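Side-chain contact in periplasmic protein-probably involved in high-affinity Fe2+ transport (Escherichia coli F11, PDB 5I0Y), which binds copper in the periplasm and probably takes part in high-affinity iron uptake, for which its copper site is required: residues A47-V52 with L68-T73. The protein carries 1 engineered substitution. Residues are numbered along the deposited sequence; the frame is centred on the assembly and turned at random. Where two conformers were deposited one is given.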
ATOM      1  N   ALA B  47      -3.546   0.969  12.978  1.00  9.15           N
ATOM      2  CA  ALA B  47      -4.834   0.739  12.346  1.00  9.40           C
ATOM      3  C   ALA B  47      -4.718  -0.481  11.457  1.00  9.45           C
ATOM      4  O   ALA B  47      -3.843  -0.536  10.583  1.00  9.53           O
ATOM      5  CB  ALA B  47      -5.241   1.949  11.528  1.00  9.54           C
ATOM      6  N   ASP B  48      -5.551  -1.481  11.727  0.50  9.61           N
ATOM      7  CA  ASP B  48      -5.634  -2.687  10.917  0.50  9.98           C
ATOM      8  C   ASP B  48      -6.867  -2.572  10.065  0.50  9.85           C
ATOM      9  O   ASP B  48      -7.988  -2.534  10.579  0.50  9.41           O
ATOM     10  CB  ASP B  48      -5.742  -3.932  11.785  0.50 11.01           C
ATOM     11  CG  ASP B  48      -4.404  -4.410  12.263  0.50 11.79           C
ATOM     12  OD1 ASP B  48      -3.382  -3.904  11.753  0.50 12.27           O
ATOM     13  OD2 ASP B  48      -4.387  -5.310  13.135  0.50 12.58           O
ATOM     14  N   ILE B  49      -6.656  -2.507   8.759  1.00  9.66           N
ATOM     15  CA  ILE B  49      -7.749  -2.233   7.821  1.00  9.70           C
ATOM     16  C   ILE B  49      -7.663  -3.140   6.597  1.00  9.93           C
ATOM     17  O   ILE B  49      -6.689  -3.110   5.846  1.00 10.37           O
ATOM     18  CB  ILE B  49      -7.769  -0.748   7.400  1.00  9.45           C
ATOM     19  CG1 ILE B  49      -7.927   0.167   8.629  1.00 10.09           C
ATOM     20  CG2 ILE B  49      -8.897  -0.507   6.401  1.00  9.85           C
ATOM     21  CD1 ILE B  49      -7.618   1.620   8.363  1.00 10.23           C
ATOM     22  N   HIS B  50      -8.714  -3.930   6.402  1.00  9.40           N
ATOM     23  CA  HIS B  50      -8.780  -4.887   5.282  1.00  9.70           C
ATOM     24  C   HIS B  50     -10.149  -4.924   4.680  1.00  9.58           C
ATOM     25  O   HIS B  50     -11.131  -4.660   5.371  1.00  9.95           O
ATOM     26  CB  HIS B  50      -8.388  -6.276   5.756  1.00 10.01           C
ATOM     27  CG  HIS B  50      -7.008  -6.305   6.330  1.00 10.74           C
ATOM     28  ND1 HIS B  50      -6.736  -5.913   7.596  1.00 11.46           N
ATOM     29  CD2 HIS B  50      -5.799  -6.661   5.756  1.00 10.94           C
ATOM     30  CE1 HIS B  50      -5.411  -6.017   7.809  1.00 11.40           C
ATOM     31  NE2 HIS B  50      -4.836  -6.448   6.679  1.00 10.92           N
ATOM     32  N   ALA B  51     -10.239  -5.220   3.388  1.00  9.58           N
ATOM     33  CA  ALA B  51     -11.537  -5.363   2.749  1.00 10.04           C
ATOM     34  C   ALA B  51     -12.315  -6.496   3.383  1.00 10.46           C
ATOM     35  O   ALA B  51     -11.733  -7.485   3.839  1.00 10.95           O
ATOM     36  CB  ALA B  51     -11.373  -5.654   1.267  1.00  9.62           C
ATOM     37  N   VAL B  52     -13.639  -6.356   3.388  1.00 10.78           N
ATOM     38  CA  VAL B  52     -14.529  -7.498   3.624  1.00 11.37           C
ATOM     39  C   VAL B  52     -15.198  -7.882   2.310  1.00 12.37           C
ATOM     40  O   VAL B  52     -15.091  -7.151   1.316  1.00 12.82           O
ATOM     41  CB  VAL B  52     -15.551  -7.247   4.767  1.00 11.46           C
ATOM     42  CG1 VAL B  52     -14.827  -7.123   6.113  1.00 11.78           C
ATOM     43  CG2 VAL B  52     -16.435  -6.047   4.476  1.00 12.00           C
ATOM     44  N   LEU B  68      -4.092   4.693   2.221  1.00  8.39           N
ATOM     45  CA  LEU B  68      -4.970   5.488   3.084  1.00  9.08           C
ATOM     46  C   LEU B  68      -4.182   6.602   3.774  1.00  9.45           C
ATOM     47  O   LEU B  68      -2.963   6.521   3.928  1.00 10.26           O
ATOM     48  CB  LEU B  68      -5.640   4.608   4.139  1.00  8.65           C
ATOM     49  CG  LEU B  68      -6.585   3.549   3.573  1.00  9.09           C
ATOM     50  CD1 LEU B  68      -7.135   2.672   4.687  1.00  9.12           C
ATOM     51  CD2 LEU B  68      -7.730   4.149   2.768  1.00  9.74           C
ATOM     52  N   THR B  69      -4.887   7.650   4.212  1.00  9.65           N
ATOM     53  CA  THR B  69      -4.317   8.704   5.031  1.00 10.14           C
ATOM     54  C   THR B  69      -5.104   8.678   6.333  1.00  9.75           C
ATOM     55  O   THR B  69      -6.331   8.804   6.342  1.00 10.20           O
ATOM     56  CB  THR B  69      -4.466  10.051   4.334  1.00 10.66           C
ATOM     57  OG1 THR B  69      -3.798   9.957   3.069  1.00 10.81           O
ATOM     58  CG2 THR B  69      -3.835  11.172   5.170  1.00 11.27           C
ATOM     59  N   ILE B  70      -4.387   8.516   7.432  1.00  9.82           N
ATOM     60  CA  ILE B  70      -5.032   8.284   8.717  1.00  9.99           C
ATOM     61  C   ILE B  70      -4.358   9.090   9.794  1.00 10.10           C
ATOM     62  O   ILE B  70      -3.125   9.003   9.975  1.00 10.44           O
ATOM     63  CB  ILE B  70      -5.029   6.793   9.121  1.00  9.99           C
ATOM     64  CG1 ILE B  70      -5.581   5.945   7.983  1.00  9.96           C
ATOM     65  CG2 ILE B  70      -5.841   6.585  10.402  1.00 10.84           C
ATOM     66  CD1 ILE B  70      -5.484   4.457   8.244  1.00 10.56           C
ATOM     67  N   SER B  71      -5.171   9.866  10.509  1.00 10.44           N
ATOM     68  CA  SER B  71      -4.724  10.535  11.725  1.00 11.41           C
ATOM     69  C   SER B  71      -5.560  10.017  12.894  1.00 11.18           C
ATOM     70  O   SER B  71      -6.559   9.334  12.693  1.00 11.45           O
ATOM     71  CB  SER B  71      -4.788  12.057  11.621  1.00 12.62           C
ATOM     72  OG  SER B  71      -6.113  12.501  11.482  1.00 14.45           O
ATOM     73  N   TYR B  72      -5.116  10.304  14.107  1.00 11.31           N
ATOM     74  CA  TYR B  72      -5.830   9.834  15.285  1.00 11.40           C
ATOM     75  C   TYR B  72      -6.023  10.947  16.308  1.00 11.51           C
ATOM     76  O   TYR B  72      -5.257  11.901  16.356  1.00 11.97           O
ATOM     77  CB  TYR B  72      -5.094   8.629  15.932  1.00 11.98           C
ATOM     78  CG  TYR B  72      -3.780   9.010  16.585  1.00 12.95           C
ATOM     79  CD1 TYR B  72      -3.748   9.512  17.891  1.00 13.06           C
ATOM     80  CD2 TYR B  72      -2.577   8.920  15.885  1.00 13.01           C
ATOM     81  CE1 TYR B  72      -2.562   9.878  18.497  1.00 14.48           C
ATOM     82  CE2 TYR B  72      -1.376   9.289  16.488  1.00 13.98           C
ATOM     83  CZ  TYR B  72      -1.390   9.785  17.787  1.00 14.73           C
ATOM     84  OH  TYR B  72      -0.235  10.175  18.428  1.00 16.49           O
ATOM     85  N   THR B  73      -7.048  10.775  17.138  1.00 11.13           N
ATOM     86  CA  THR B  73      -7.257  11.619  18.312  1.00 11.65           C
ATOM     87  C   THR B  73      -7.444  10.669  19.477  1.00 11.36           C
ATOM     88  O   THR B  73      -8.383   9.883  19.482  1.00 11.53           O
ATOM     89  CB  THR B  73      -8.496  12.519  18.161  1.00 12.06           C
ATOM     90  OG1 THR B  73      -8.353  13.324  16.987  1.00 12.90           O
ATOM     91  CG2 THR B  73      -8.650  13.431  19.389  1.00 12.90           C
TER
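Segments 47-52 and 68-73, on strands 43-51 and 69-76, face each other too far apart for backbone pairing, their nearest CA atoms being those of Ala47 and Ile70 at 8.4 Å, and no hydrogen bond joins them; the two segments meet through side chains only. Ile49 and Ile70 reach for each other tip to tip, and their CD1 methyls meet at 3.6 Å. Both isoleucines hold CG1 anti to the carbonyl carbon (chi1 -59° in Ile49, -51° in Ile70) and carry it on in an extended chain, which brings the terminal methyls into the middle of the interface. Leu68, directly preceding its strand, offers one branch, CD1, to two methyls of Ile49, lying 3.9 Å from Ile49 CD1 and 4.0 Å from Ile49 CG2. On the other flank Ala47 CB rests against Ile70 CD1 at 4.1 Å, leaving Ile70 CD1 in touch with both Ala47 and Ile49. All four residues are buried and the contact is wholly apolar. Phe87 of strand 82-92 touches Ala47 and Ile70, Leu19 of strand 17-24 packs on Ile49, and Trp138 touches Leu68. Such end-on aliphatic packing is characteristic of a beta-sandwich core, here the mixed sandwich of this Fe2+ transport protein.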